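Local atomic coordinates of BH0493 protein (Bacillus halodurans C-125, PDB entry 2QEE), a protein that binds zinc and is probably a metal-dependent enzyme of the amidohydrolase superfamily. Residues V24-T29 with Q354-R359; T29-P34 with S140-T145; S33-E38 with E159-D164; D131-L136 with V360-I365; M144-F149 with F167-R172. One frame throughout, in Å; residues are numbered along the deposited sequence.

Contact 1 (V24-T29 with Q354-R359). With ZN (zinc ion), chain T.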
# COMPACT_ATOMS: atom_id res chain seq x y z
N VAL C 24 -6.92 -11.70 26.79
CA VAL C 24 -7.25 -10.60 25.91
C VAL C 24 -8.43 -9.77 26.40
O VAL C 24 -9.47 -10.33 26.79
CB VAL C 24 -7.60 -11.14 24.54
CG1 VAL C 24 -8.04 -10.01 23.61
CG2 VAL C 24 -6.35 -11.88 23.94
N THR C 25 -8.28 -8.46 26.34
CA THR C 25 -9.44 -7.55 26.32
C THR C 25 -9.77 -7.31 24.87
O THR C 25 -8.90 -6.80 24.10
CB THR C 25 -9.22 -6.24 27.05
OG1 THR C 25 -9.04 -6.53 28.45
CG2 THR C 25 -10.41 -5.30 26.88
N ASP C 26 -11.00 -7.62 24.47
CA ASP C 26 -11.39 -7.49 23.04
C ASP C 26 -12.23 -6.23 23.01
O ASP C 26 -13.40 -6.24 23.45
CB ASP C 26 -12.18 -8.73 22.62
CG ASP C 26 -12.49 -8.77 21.13
OD1 ASP C 26 -12.34 -7.70 20.49
OD2 ASP C 26 -12.85 -9.86 20.63
N MET C 27 -11.65 -5.14 22.54
CA MET C 27 -12.28 -3.84 22.87
C MET C 27 -13.34 -3.33 21.91
O MET C 27 -13.79 -2.18 22.06
CB MET C 27 -11.30 -2.71 23.23
CG MET C 27 -10.10 -2.50 22.25
SD MET C 27 -10.69 -1.94 20.65
CE MET C 27 -11.24 -0.24 20.98
N HIS C 28 -13.71 -4.15 20.94
CA HIS C 28 -14.87 -3.83 20.11
C HIS C 28 -15.41 -5.12 19.51
O HIS C 28 -14.71 -5.75 18.68
CB HIS C 28 -14.52 -2.87 18.95
CG HIS C 28 -15.69 -2.63 18.03
ND1 HIS C 28 -16.87 -2.08 18.48
CD2 HIS C 28 -15.88 -2.93 16.72
CE1 HIS C 28 -17.73 -2.01 17.48
NE2 HIS C 28 -17.16 -2.54 16.41
N THR C 29 -16.62 -5.53 19.92
CA THR C 29 -17.27 -6.71 19.38
C THR C 29 -18.75 -6.37 19.20
O THR C 29 -19.19 -5.36 19.71
CB THR C 29 -17.21 -7.96 20.29
OG1 THR C 29 -18.15 -7.83 21.39
CG2 THR C 29 -15.78 -8.19 20.89
N GLN C 354 -5.29 -5.15 17.83
CA GLN C 354 -6.40 -5.89 17.24
C GLN C 354 -7.66 -5.85 18.12
O GLN C 354 -7.55 -5.66 19.35
CB GLN C 354 -6.01 -7.33 16.95
CG GLN C 354 -7.05 -8.17 16.20
CD GLN C 354 -7.37 -7.57 14.82
OE1 GLN C 354 -7.85 -6.43 14.73
NE2 GLN C 354 -7.13 -8.36 13.74
N HIS C 355 -8.79 -6.04 17.45
CA HIS C 355 -10.08 -6.34 18.09
C HIS C 355 -10.73 -7.37 17.18
O HIS C 355 -10.33 -7.49 16.03
CB HIS C 355 -10.95 -5.09 18.23
CG HIS C 355 -11.40 -4.47 16.94
ND1 HIS C 355 -10.56 -3.72 16.14
CD2 HIS C 355 -12.60 -4.49 16.30
CE1 HIS C 355 -11.21 -3.30 15.07
NE2 HIS C 355 -12.46 -3.74 15.14
N SER C 356 -11.76 -8.08 17.65
CA SER C 356 -12.37 -9.12 16.81
C SER C 356 -13.52 -8.62 15.96
O SER C 356 -13.79 -9.18 14.88
CB SER C 356 -12.86 -10.31 17.65
OG SER C 356 -14.03 -9.97 18.40
N ASP C 357 -14.25 -7.64 16.48
CA ASP C 357 -15.53 -7.26 15.89
C ASP C 357 -16.45 -8.51 15.75
O ASP C 357 -17.24 -8.60 14.81
CB ASP C 357 -15.27 -6.73 14.49
CG ASP C 357 -15.92 -5.49 14.29
OD1 ASP C 357 -17.11 -5.46 14.64
OD2 ASP C 357 -15.22 -4.57 13.86
N ALA C 358 -16.30 -9.50 16.63
CA ALA C 358 -17.07 -10.76 16.51
C ALA C 358 -18.58 -10.45 16.55
O ALA C 358 -19.01 -9.73 17.46
CB ALA C 358 -16.73 -11.74 17.65
N ARG C 359 -19.31 -10.97 15.57
CA ARG C 359 -20.79 -10.99 15.60
C ARG C 359 -21.38 -12.28 16.11
O ARG C 359 -22.54 -12.31 16.56
CB ARG C 359 -21.34 -10.71 14.20
CG ARG C 359 -21.09 -9.28 13.78
CD ARG C 359 -21.75 -9.00 12.43
NE ARG C 359 -21.77 -7.56 12.23
CZ ARG C 359 -22.80 -6.78 12.53
NH1 ARG C 359 -23.92 -7.32 13.02
NH2 ARG C 359 -22.72 -5.46 12.33
ZN ZN T . -18.06 -3.53 14.63
O HOH W 1 -8.87 -5.46 21.76
O HOH W 2 -18.07 -2.47 13.18
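His28 and Asp357 meet at a zinc ion. His28 NE2 binds the metal at 2.2 Å, and Asp357 OD1 is a second ligand. The two side chains lie side by side and point the same way, with the imidazole and carboxylate planes 85° apart. His30 and a water are also bound to the metal.

Asp26 and His28 bind residues 356-357 by hydrogen bonds, two of them through the Asp26 carboxylate. Asp26 has CG anti to its backbone N (chi1 -174°), and its carboxylate grips Ser356 twice. OD1 accepts from Ser356 N at 2.9 Å. OD2 accepts from Ser356 OG at 2.5 Å. Both are met on the syn side, and Trp368 also bonds to OD2. Ser356 OG in turn accepts from Ala358 N, forming an ST turn. Asp357 N donates to His28 O at 2.9 Å. His355 NE2 donates to Asp357 OD2 at 3.2 Å, from above the carboxylate plane. A water links Thr25 O, Met27 N and Gln354 O.

The arrangement of His28, His30 and Asp357 round the metal is consistent with the amidohydrolase barrel, in which a His-x-His pair after the first strand and an aspartate from near the end of the barrel hold the metal.

The rest is packing. CD2 of His355 lies 3.7 Å from CB of His28, and the two rings are oblique to each other. Met27 SD lies 4.0 Å from His355 CB.

Contact 2 (T29-P34 with S140-T145). With ZN (zinc ion), chain T.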
# COMPACT_ATOMS: atom_id res chain seq x y z
N THR C 29 -16.62 -5.53 19.92
CA THR C 29 -17.27 -6.71 19.38
C THR C 29 -18.75 -6.37 19.20
O THR C 29 -19.19 -5.36 19.71
CB THR C 29 -17.21 -7.96 20.29
OG1 THR C 29 -18.15 -7.83 21.39
CG2 THR C 29 -15.78 -8.19 20.89
N HIS C 30 -19.47 -7.31 18.61
CA HIS C 30 -20.94 -7.22 18.49
C HIS C 30 -21.53 -8.38 19.26
O HIS C 30 -22.51 -8.97 18.84
CB HIS C 30 -21.29 -7.29 17.02
CG HIS C 30 -20.99 -6.02 16.32
ND1 HIS C 30 -21.85 -4.94 16.33
CD2 HIS C 30 -19.86 -5.60 15.71
CE1 HIS C 30 -21.28 -3.93 15.71
NE2 HIS C 30 -20.07 -4.30 15.33
N LEU C 31 -20.87 -8.79 20.34
CA LEU C 31 -21.39 -9.87 21.17
C LEU C 31 -22.17 -9.25 22.38
O LEU C 31 -22.02 -8.08 22.69
CB LEU C 31 -20.25 -10.73 21.72
CG LEU C 31 -19.42 -11.36 20.59
CD1 LEU C 31 -18.26 -12.14 21.26
CD2 LEU C 31 -20.27 -12.29 19.79
N PHE C 32 -22.98 -10.08 23.06
CA PHE C 32 -23.67 -9.57 24.27
C PHE C 32 -23.55 -10.56 25.45
O PHE C 32 -23.40 -11.75 25.22
CB PHE C 32 -25.18 -9.37 23.97
CG PHE C 32 -25.45 -8.34 22.90
CD1 PHE C 32 -25.56 -7.00 23.22
CD2 PHE C 32 -25.56 -8.74 21.56
CE1 PHE C 32 -25.80 -6.02 22.21
CE2 PHE C 32 -25.78 -7.77 20.52
CZ PHE C 32 -25.90 -6.42 20.85
N SER C 33 -23.62 -10.05 26.68
CA SER C 33 -23.67 -10.91 27.87
C SER C 33 -24.84 -11.86 27.62
O SER C 33 -25.86 -11.44 27.11
CB SER C 33 -23.99 -10.06 29.10
OG SER C 33 -23.80 -10.76 30.31
N PRO C 34 -24.65 -13.14 27.93
CA PRO C 34 -25.60 -14.18 27.61
C PRO C 34 -26.95 -13.94 28.29
O PRO C 34 -27.94 -14.37 27.75
CB PRO C 34 -24.92 -15.47 28.09
CG PRO C 34 -23.86 -15.04 29.05
CD PRO C 34 -23.44 -13.67 28.60
N SER C 140 -10.60 -12.41 28.47
CA SER C 140 -11.03 -12.10 29.85
C SER C 140 -12.15 -11.06 29.84
O SER C 140 -13.00 -11.00 30.78
CB SER C 140 -9.85 -11.58 30.64
OG SER C 140 -9.39 -10.33 30.16
N ASP C 141 -12.17 -10.19 28.81
CA ASP C 141 -13.07 -9.06 28.80
C ASP C 141 -13.54 -8.80 27.38
O ASP C 141 -12.71 -8.69 26.47
CB ASP C 141 -12.37 -7.81 29.32
CG ASP C 141 -12.03 -7.92 30.81
OD1 ASP C 141 -12.88 -7.56 31.66
OD2 ASP C 141 -10.98 -8.47 31.16
N VAL C 142 -14.85 -8.62 27.21
CA VAL C 142 -15.45 -8.36 25.91
C VAL C 142 -16.14 -7.00 25.98
O VAL C 142 -16.96 -6.75 26.91
CB VAL C 142 -16.50 -9.48 25.57
CG1 VAL C 142 -17.42 -9.08 24.40
CG2 VAL C 142 -15.78 -10.79 25.22
N VAL C 143 -15.81 -6.10 25.04
CA VAL C 143 -16.57 -4.85 24.94
C VAL C 143 -17.66 -5.06 23.91
O VAL C 143 -17.41 -5.47 22.74
CB VAL C 143 -15.71 -3.63 24.63
CG1 VAL C 143 -16.58 -2.39 24.53
CG2 VAL C 143 -14.62 -3.41 25.73
N MET C 144 -18.89 -4.74 24.33
CA MET C 144 -20.05 -4.90 23.47
C MET C 144 -20.24 -3.68 22.59
O MET C 144 -19.57 -2.63 22.78
CB MET C 144 -21.31 -5.07 24.40
CG MET C 144 -21.21 -6.31 25.32
SD MET C 144 -22.81 -6.47 26.27
CE MET C 144 -22.58 -5.14 27.40
N THR C 145 -21.22 -3.76 21.68
CA THR C 145 -21.75 -2.60 20.96
C THR C 145 -23.25 -2.45 21.36
O THR C 145 -24.05 -3.32 21.02
CB THR C 145 -21.65 -2.83 19.45
OG1 THR C 145 -20.24 -2.81 19.10
CG2 THR C 145 -22.35 -1.71 18.71
ZN ZN T . -18.06 -3.53 14.63
O HOH W 3 -22.72 -6.03 20.98
O HOH W 2 -18.07 -2.47 13.18
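Thr29 holds a single carbonyl oxygen, Val143 O, with two donors of its own. Thr29 N donates to Val143 O at 2.9 Å and Thr29 OG1 at 2.8 Å, the hydroxyl from above the carbonyl plane. OG1 sits between the backbone N and carbonyl carbon of Thr29 (chi1 76°), where it also accepts from Leu31 N in an ST turn. Thr145 lies in the same segment as Val143, and its OG1 donates to Thr29 O at 2.8 Å. The same OG1 lies over one face of the His30 ring, offset toward the rim.

Further out, Met144 packs against Leu31 to Ser33. Its CG is 3.3 Å from Leu31 O. Its SD accepts a weak bond from Ser33 N and makes an oblique Met-aromatic contact with Phe32. A water joins Leu31 O to Thr145 N. His30 NE2 binds the zinc ion at 2.3 Å. The loop after strand 24-26 is thus fastened to strand 139-143 and the residues just after it, as suits the His-x-His metal site of the amidohydrolase superfamily.

Contact 3 (S33-E38 with E159-D164)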
# COMPACT_ATOMS: atom_id res chain seq x y z
N SER C 33 -23.62 -10.05 26.68
CA SER C 33 -23.67 -10.91 27.87
C SER C 33 -24.84 -11.86 27.62
O SER C 33 -25.86 -11.44 27.11
CB SER C 33 -23.99 -10.06 29.10
OG SER C 33 -23.80 -10.76 30.31
N PRO C 34 -24.65 -13.14 27.93
CA PRO C 34 -25.60 -14.18 27.61
C PRO C 34 -26.95 -13.94 28.29
O PRO C 34 -27.94 -14.37 27.75
CB PRO C 34 -24.92 -15.47 28.09
CG PRO C 34 -23.86 -15.04 29.05
CD PRO C 34 -23.44 -13.67 28.60
N ASN C 35 -26.97 -13.23 29.42
CA ASN C 35 -28.25 -12.85 30.07
C ASN C 35 -29.11 -11.90 29.23
O ASN C 35 -30.32 -11.78 29.46
CB ASN C 35 -28.06 -12.32 31.51
CG ASN C 35 -27.36 -11.00 31.58
OD1 ASN C 35 -26.46 -10.75 30.79
ND2 ASN C 35 -27.76 -10.13 32.52
N PHE C 36 -28.52 -11.26 28.22
CA PHE C 36 -29.33 -10.44 27.30
C PHE C 36 -30.13 -11.30 26.33
O PHE C 36 -30.89 -10.77 25.51
CB PHE C 36 -28.46 -9.43 26.54
CG PHE C 36 -28.12 -8.21 27.33
CD1 PHE C 36 -27.54 -8.30 28.60
CD2 PHE C 36 -28.42 -6.94 26.82
CE1 PHE C 36 -27.21 -7.15 29.34
CE2 PHE C 36 -28.10 -5.78 27.55
CZ PHE C 36 -27.49 -5.90 28.83
N GLY C 37 -29.91 -12.59 26.37
CA GLY C 37 -30.69 -13.55 25.53
C GLY C 37 -30.32 -13.75 24.07
O GLY C 37 -29.14 -13.79 23.72
N GLU C 38 -31.34 -13.91 23.22
CA GLU C 38 -31.20 -14.30 21.81
C GLU C 38 -30.33 -13.39 20.93
O GLU C 38 -29.87 -13.85 19.87
CB GLU C 38 -32.58 -14.44 21.13
CG GLU C 38 -33.48 -15.57 21.68
CD GLU C 38 -32.94 -16.99 21.44
OE1 GLU C 38 -33.75 -17.95 21.50
OE2 GLU C 38 -31.72 -17.16 21.20
N GLU C 159 -35.22 -2.99 31.56
CA GLU C 159 -35.60 -3.99 32.57
C GLU C 159 -34.60 -4.10 33.70
O GLU C 159 -34.82 -4.88 34.64
CB GLU C 159 -35.80 -5.38 31.97
CG GLU C 159 -37.01 -5.51 31.10
CD GLU C 159 -37.14 -6.88 30.49
OE1 GLU C 159 -38.25 -7.21 30.01
OE2 GLU C 159 -36.13 -7.64 30.47
N GLY C 160 -33.51 -3.32 33.65
CA GLY C 160 -32.56 -3.32 34.76
C GLY C 160 -31.46 -4.37 34.66
O GLY C 160 -30.62 -4.46 35.56
N LYS C 161 -31.47 -5.16 33.58
CA LYS C 161 -30.42 -6.14 33.32
C LYS C 161 -29.05 -5.47 33.29
O LYS C 161 -28.90 -4.33 32.82
CB LYS C 161 -30.63 -6.89 32.02
CG LYS C 161 -31.77 -7.83 32.06
CD LYS C 161 -31.50 -9.00 31.18
CE LYS C 161 -32.70 -9.92 31.20
NZ LYS C 161 -32.80 -10.66 29.92
N GLN C 162 -28.08 -6.16 33.86
CA GLN C 162 -26.70 -5.73 33.77
C GLN C 162 -25.96 -6.88 33.15
O GLN C 162 -26.25 -8.05 33.43
CB GLN C 162 -26.12 -5.50 35.16
CG GLN C 162 -26.55 -4.20 35.80
CD GLN C 162 -26.35 -3.05 34.85
OE1 GLN C 162 -25.21 -2.68 34.51
NE2 GLN C 162 -27.46 -2.46 34.40
N PRO C 163 -24.92 -6.55 32.37
CA PRO C 163 -24.08 -7.62 31.81
C PRO C 163 -23.26 -8.28 32.93
O PRO C 163 -22.99 -7.63 33.95
CB PRO C 163 -23.13 -6.86 30.88
CG PRO C 163 -23.04 -5.47 31.48
CD PRO C 163 -24.41 -5.20 32.08
N ASP C 164 -22.83 -9.53 32.74
CA ASP C 164 -21.85 -10.04 33.71
C ASP C 164 -20.51 -9.33 33.61
O ASP C 164 -20.33 -8.52 32.68
CB ASP C 164 -21.76 -11.56 33.76
CG ASP C 164 -20.97 -12.16 32.65
OD1 ASP C 164 -19.75 -11.92 32.52
OD2 ASP C 164 -21.60 -12.94 31.95
O HOH W 4 -24.85 -13.32 31.89
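Asn35, in a 3-10 segment, faces the loop 159-164 with its side-chain amide, and Lys161 reaches back the other way. CG of Asn35 stands between its backbone N and carbonyl carbon (chi1 68°). ND2 donates to Gln162 O at 2.7 Å, from above the plane of that carbonyl. Lys161 sends its long chain past this amide, with CD 4.1 Å from Asn35 ND2. Its NZ then donates to Asn35 O at 2.8 Å, close to the line of the C=O bond (162°).

Ser33 points toward the same loop, and its OG accepts from Asp164 N at 2.9 Å and donates to Asn35 OD1 at 2.7 Å. Its CB packs 3.8 Å from Pro163 CB. The Phe36 ring presents its edge to the backbone, with CE1 3.8 Å from Pro163 N, and meets Trp157 edge-to-face. Pro34 and Asp164 cross at about a right angle. The carboxylate of Asp164 forms a salt bridge with Arg166.

The contact joins the loop after strand 24-26 to the loop between helix 151-158 and strand 167-168, away from the zinc site. All three hydrogen bonds across it join a side chain of one loop to the backbone of the other. The ammonium group of Lys161 may polarise the carbonyl of Asn35.

Contact 4 (D131-L136 with V360-I365)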
# COMPACT_ATOMS: atom_id res chain seq x y z
N ASP C 131 -18.78 -19.66 28.46
CA ASP C 131 -17.67 -20.18 29.27
C ASP C 131 -16.63 -20.91 28.43
O ASP C 131 -15.45 -20.65 28.56
CB ASP C 131 -18.21 -21.09 30.38
CG ASP C 131 -18.85 -20.32 31.50
OD1 ASP C 131 -18.73 -19.08 31.56
OD2 ASP C 131 -19.47 -20.98 32.38
N THR C 132 -17.08 -21.84 27.61
CA THR C 132 -16.19 -22.59 26.74
C THR C 132 -15.39 -21.65 25.83
O THR C 132 -14.15 -21.75 25.75
CB THR C 132 -16.97 -23.58 25.88
OG1 THR C 132 -17.70 -24.48 26.75
CG2 THR C 132 -16.02 -24.38 25.03
N VAL C 133 -16.10 -20.77 25.12
CA VAL C 133 -15.46 -19.95 24.09
C VAL C 133 -14.47 -18.96 24.68
O VAL C 133 -13.36 -18.83 24.14
CB VAL C 133 -16.51 -19.26 23.14
CG1 VAL C 133 -15.84 -18.15 22.26
CG2 VAL C 133 -17.12 -20.29 22.30
N LEU C 134 -14.79 -18.30 25.78
CA LEU C 134 -13.87 -17.32 26.35
C LEU C 134 -12.60 -18.01 26.88
O LEU C 134 -11.50 -17.42 26.86
CB LEU C 134 -14.53 -16.52 27.48
CG LEU C 134 -15.70 -15.62 27.05
CD1 LEU C 134 -16.13 -14.71 28.24
CD2 LEU C 134 -15.32 -14.78 25.88
N GLN C 135 -12.77 -19.23 27.39
CA GLN C 135 -11.63 -20.01 27.86
C GLN C 135 -10.70 -20.39 26.69
O GLN C 135 -9.47 -20.14 26.72
CB GLN C 135 -12.13 -21.25 28.61
CG GLN C 135 -11.03 -22.00 29.29
CD GLN C 135 -10.22 -22.83 28.33
OE1 GLN C 135 -10.76 -23.56 27.50
NE2 GLN C 135 -8.89 -22.76 28.48
N LEU C 136 -11.30 -21.00 25.67
CA LEU C 136 -10.57 -21.41 24.45
C LEU C 136 -9.86 -20.27 23.75
O LEU C 136 -8.70 -20.43 23.30
CB LEU C 136 -11.48 -22.11 23.44
CG LEU C 136 -11.87 -23.53 23.78
CD1 LEU C 136 -13.00 -23.95 22.84
CD2 LEU C 136 -10.65 -24.45 23.68
N VAL C 360 -20.61 -13.35 16.02
CA VAL C 360 -21.05 -14.69 16.43
C VAL C 360 -20.03 -15.12 17.47
O VAL C 360 -18.81 -15.03 17.24
CB VAL C 360 -21.07 -15.66 15.26
CG1 VAL C 360 -21.42 -17.08 15.74
CG2 VAL C 360 -22.06 -15.17 14.15
N LEU C 361 -20.53 -15.58 18.62
CA LEU C 361 -19.68 -15.89 19.77
C LEU C 361 -18.41 -16.67 19.43
O LEU C 361 -17.32 -16.24 19.79
CB LEU C 361 -20.45 -16.72 20.81
CG LEU C 361 -19.69 -17.14 22.08
CD1 LEU C 361 -19.13 -15.97 22.86
CD2 LEU C 361 -20.70 -17.96 22.91
N GLU C 362 -18.55 -17.78 18.69
CA GLU C 362 -17.38 -18.67 18.42
C GLU C 362 -16.27 -18.00 17.62
O GLU C 362 -15.12 -18.49 17.67
CB GLU C 362 -17.77 -19.93 17.69
CG GLU C 362 -18.61 -20.91 18.53
CD GLU C 362 -20.08 -20.49 18.68
OE1 GLU C 362 -20.55 -19.52 18.05
OE2 GLU C 362 -20.78 -21.18 19.45
N GLN C 363 -16.57 -16.90 16.95
CA GLN C 363 -15.56 -16.18 16.17
C GLN C 363 -14.40 -15.64 17.03
O GLN C 363 -13.30 -15.36 16.53
CB GLN C 363 -16.19 -15.02 15.43
CG GLN C 363 -17.17 -15.46 14.34
CD GLN C 363 -17.93 -14.30 13.71
OE1 GLN C 363 -18.10 -13.25 14.31
NE2 GLN C 363 -18.40 -14.50 12.49
N LEU C 364 -14.62 -15.44 18.32
CA LEU C 364 -13.51 -15.10 19.23
C LEU C 364 -12.39 -16.10 19.07
O LEU C 364 -11.21 -15.70 19.15
CB LEU C 364 -13.98 -15.10 20.69
CG LEU C 364 -14.94 -13.99 21.00
CD1 LEU C 364 -15.31 -14.15 22.49
CD2 LEU C 364 -14.26 -12.65 20.82
N ILE C 365 -12.73 -17.37 18.80
CA ILE C 365 -11.68 -18.39 18.72
C ILE C 365 -10.76 -18.02 17.54
O ILE C 365 -9.54 -17.84 17.73
CB ILE C 365 -12.25 -19.81 18.52
CG1 ILE C 365 -13.06 -20.18 19.77
CG2 ILE C 365 -11.09 -20.86 18.37
CD1 ILE C 365 -13.80 -21.56 19.64
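Val133 packs against Leu361 and Glu362, and the turn that carries them is held by a polar atom with two donors, Gln363 OE1. It accepts from Val360 N at 3.0 Å, the donor lying well above the amide plane, and from Arg359 N. Val360 to Gln363 form a type I beta turn.

Across the contact there is no hydrogen bond, and the packing is apolar. Val133 is at its centre. CG1 is anti to the backbone N (chi1 167°) and lies 3.5 Å from Leu361 O and 3.9 Å from Leu364 CB. CB of Val133 is 4.0 Å from Leu361 CG, and the two side chains slide past each other in opposite directions. Val133 and Glu362 cross at about a right angle, CG2 against CG at 4.1 Å.

Here helix 126-136, which leads into strand 139-143, packs against helix 363-388 and the turn that leads into it. Both helices probably lie around an amidohydrolase barrel.

Leu134 crosses Leu364 obliquely. Leu134 CD2 and Leu364 CD1 are tightly packed, though their exact spacing is doubtful. Leu136 CD1 lies 4.1 Å from Ile365 CD1 at the exposed margin. Glu362 bonds to Gln129 NE2 through OE2 and to Asp43 N through OE1.

Contact 5 (M144-F149 with F167-R172)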
# COMPACT_ATOMS: atom_id res chain seq x y z
N MET C 144 -18.89 -4.74 24.33
CA MET C 144 -20.05 -4.90 23.47
C MET C 144 -20.24 -3.68 22.59
O MET C 144 -19.57 -2.63 22.78
CB MET C 144 -21.31 -5.07 24.40
CG MET C 144 -21.21 -6.31 25.32
SD MET C 144 -22.81 -6.47 26.27
CE MET C 144 -22.58 -5.14 27.40
N THR C 145 -21.22 -3.76 21.68
CA THR C 145 -21.75 -2.60 20.96
C THR C 145 -23.25 -2.45 21.36
O THR C 145 -24.05 -3.32 21.02
CB THR C 145 -21.65 -2.83 19.45
OG1 THR C 145 -20.24 -2.81 19.10
CG2 THR C 145 -22.35 -1.71 18.71
N ASN C 146 -23.54 -1.41 22.15
CA ASN C 146 -24.86 -1.26 22.77
C ASN C 146 -25.61 -0.08 22.17
O ASN C 146 -25.22 1.09 22.32
CB ASN C 146 -24.66 -1.12 24.28
CG ASN C 146 -23.91 -2.31 24.85
OD1 ASN C 146 -22.77 -2.18 25.24
ND2 ASN C 146 -24.54 -3.50 24.84
N ASP C 147 -26.70 -0.43 21.49
CA ASP C 147 -27.44 0.52 20.67
C ASP C 147 -28.82 0.79 21.29
O ASP C 147 -29.71 -0.06 21.18
CB ASP C 147 -27.63 -0.04 19.27
CG ASP C 147 -28.25 0.98 18.34
OD1 ASP C 147 -28.70 2.05 18.80
OD2 ASP C 147 -28.24 0.74 17.12
N PRO C 148 -28.97 1.94 21.93
CA PRO C 148 -30.22 2.24 22.64
C PRO C 148 -31.37 2.47 21.66
O PRO C 148 -32.53 2.57 22.08
CB PRO C 148 -29.90 3.50 23.39
CG PRO C 148 -28.77 4.10 22.72
CD PRO C 148 -27.99 3.01 22.08
N PHE C 149 -31.05 2.56 20.37
CA PHE C 149 -32.08 2.74 19.36
C PHE C 149 -32.61 1.40 18.91
O PHE C 149 -33.67 1.31 18.27
CB PHE C 149 -31.55 3.56 18.19
CG PHE C 149 -31.17 4.93 18.59
CD1 PHE C 149 -32.09 5.95 18.59
CD2 PHE C 149 -29.87 5.20 18.99
CE1 PHE C 149 -31.73 7.22 18.98
CE2 PHE C 149 -29.50 6.49 19.40
CZ PHE C 149 -30.45 7.49 19.39
N PHE C 167 -18.26 -8.64 30.52
CA PHE C 167 -18.83 -7.90 29.37
C PHE C 167 -18.99 -6.45 29.74
O PHE C 167 -19.53 -6.09 30.81
CB PHE C 167 -20.18 -8.49 28.93
CG PHE C 167 -20.08 -9.84 28.31
CD1 PHE C 167 -20.13 -9.96 26.90
CD2 PHE C 167 -19.93 -10.98 29.08
CE1 PHE C 167 -20.03 -11.18 26.27
CE2 PHE C 167 -19.84 -12.25 28.49
CZ PHE C 167 -19.84 -12.37 27.07
N HIS C 168 -18.50 -5.60 28.86
CA HIS C 168 -18.49 -4.20 29.12
C HIS C 168 -19.29 -3.47 28.06
O HIS C 168 -19.31 -3.87 26.91
CB HIS C 168 -17.07 -3.62 29.19
CG HIS C 168 -16.17 -4.39 30.11
ND1 HIS C 168 -15.95 -4.02 31.43
CD2 HIS C 168 -15.49 -5.55 29.94
CE1 HIS C 168 -15.13 -4.89 32.00
NE2 HIS C 168 -14.85 -5.84 31.12
N ALA C 169 -19.97 -2.41 28.46
CA ALA C 169 -20.81 -1.64 27.51
C ALA C 169 -20.03 -0.63 26.70
O ALA C 169 -19.08 0.01 27.19
CB ALA C 169 -21.94 -0.88 28.28
N ALA C 170 -20.51 -0.38 25.48
CA ALA C 170 -20.06 0.78 24.73
C ALA C 170 -21.28 1.37 24.01
O ALA C 170 -22.03 0.60 23.43
CB ALA C 170 -18.97 0.40 23.66
N LEU C 171 -21.44 2.67 24.10
CA LEU C 171 -22.67 3.37 23.67
C LEU C 171 -22.53 3.66 22.17
O LEU C 171 -21.75 4.54 21.83
CB LEU C 171 -22.85 4.67 24.48
CG LEU C 171 -24.06 5.57 24.19
CD1 LEU C 171 -25.37 4.72 24.19
CD2 LEU C 171 -24.11 6.71 25.21
N ARG C 172 -23.29 2.93 21.35
CA ARG C 172 -23.27 3.09 19.88
C ARG C 172 -24.24 4.20 19.51
O ARG C 172 -25.42 4.15 19.87
CB ARG C 172 -23.64 1.76 19.20
CG ARG C 172 -23.71 1.85 17.67
CD ARG C 172 -24.44 0.68 17.04
NE ARG C 172 -24.24 0.69 15.59
CZ ARG C 172 -25.11 1.25 14.75
NH1 ARG C 172 -26.20 1.80 15.24
NH2 ARG C 172 -24.88 1.25 13.43
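Asn146 bonds to residues 167-172 three times. Its N donates to Ala170 O and its O accepts from Arg172 N, both at 2.8 Å, a single parallel bridge opposite Leu171. Its side chain adds OD1, which accepts from Ala170 N at 2.9 Å, in the plane of the amide carbonyl. Two residues back, Met144 N donates to His168 O at 2.8 Å.

Around these bonds, Met144 CG meets the edge of the Phe167 ring, and Thr145 CG2 lies 3.6 Å from Arg172 CD. Pro148 crosses Leu171 at about a right angle, its CG 3.8 Å from CD1. Further out, Asp147 OD1 accepts from Phe149 N, an Asx turn that helps position the carboxylate. In one of two Arg172 conformers, Asp147 OD2 makes a salt bridge with Arg172 NH1 at 3.0 Å, its hydrogen bond weak. The pairing continues the parallel alignment of strands 139-143 and 167-168, joined through helix 151-158 as a beta-alpha-beta unit. The amide of Asn146 thus satisfies a backbone N-H of the buried Ala170.

Contacts 1, 2 and 5 follow the parallel sheet 24-26, 139-143, 167-168. Contacts 1 and 2 share Thr29 and the zinc ion, with centres about 8 Å apart. Contacts 2 and 5 share Met144 and Thr145, with centres about 9 Å apart. Contacts 2 and 3 share Ser33 and Pro34 in their first segments, and contact 3 lies about 19 Å from contact 1, centre to centre. Contact 4 sits about 11 Å from both 1 and 2, centre to centre. Along the chain, contacts 2, 3 and 5 fall between the two segments of contact 1, and the segments of contact 4 alternate with those of contact 1. The zinc site thus draws together early and late parts of the sequence. Contacts 3, 4 and 5 join the loops and helices around it.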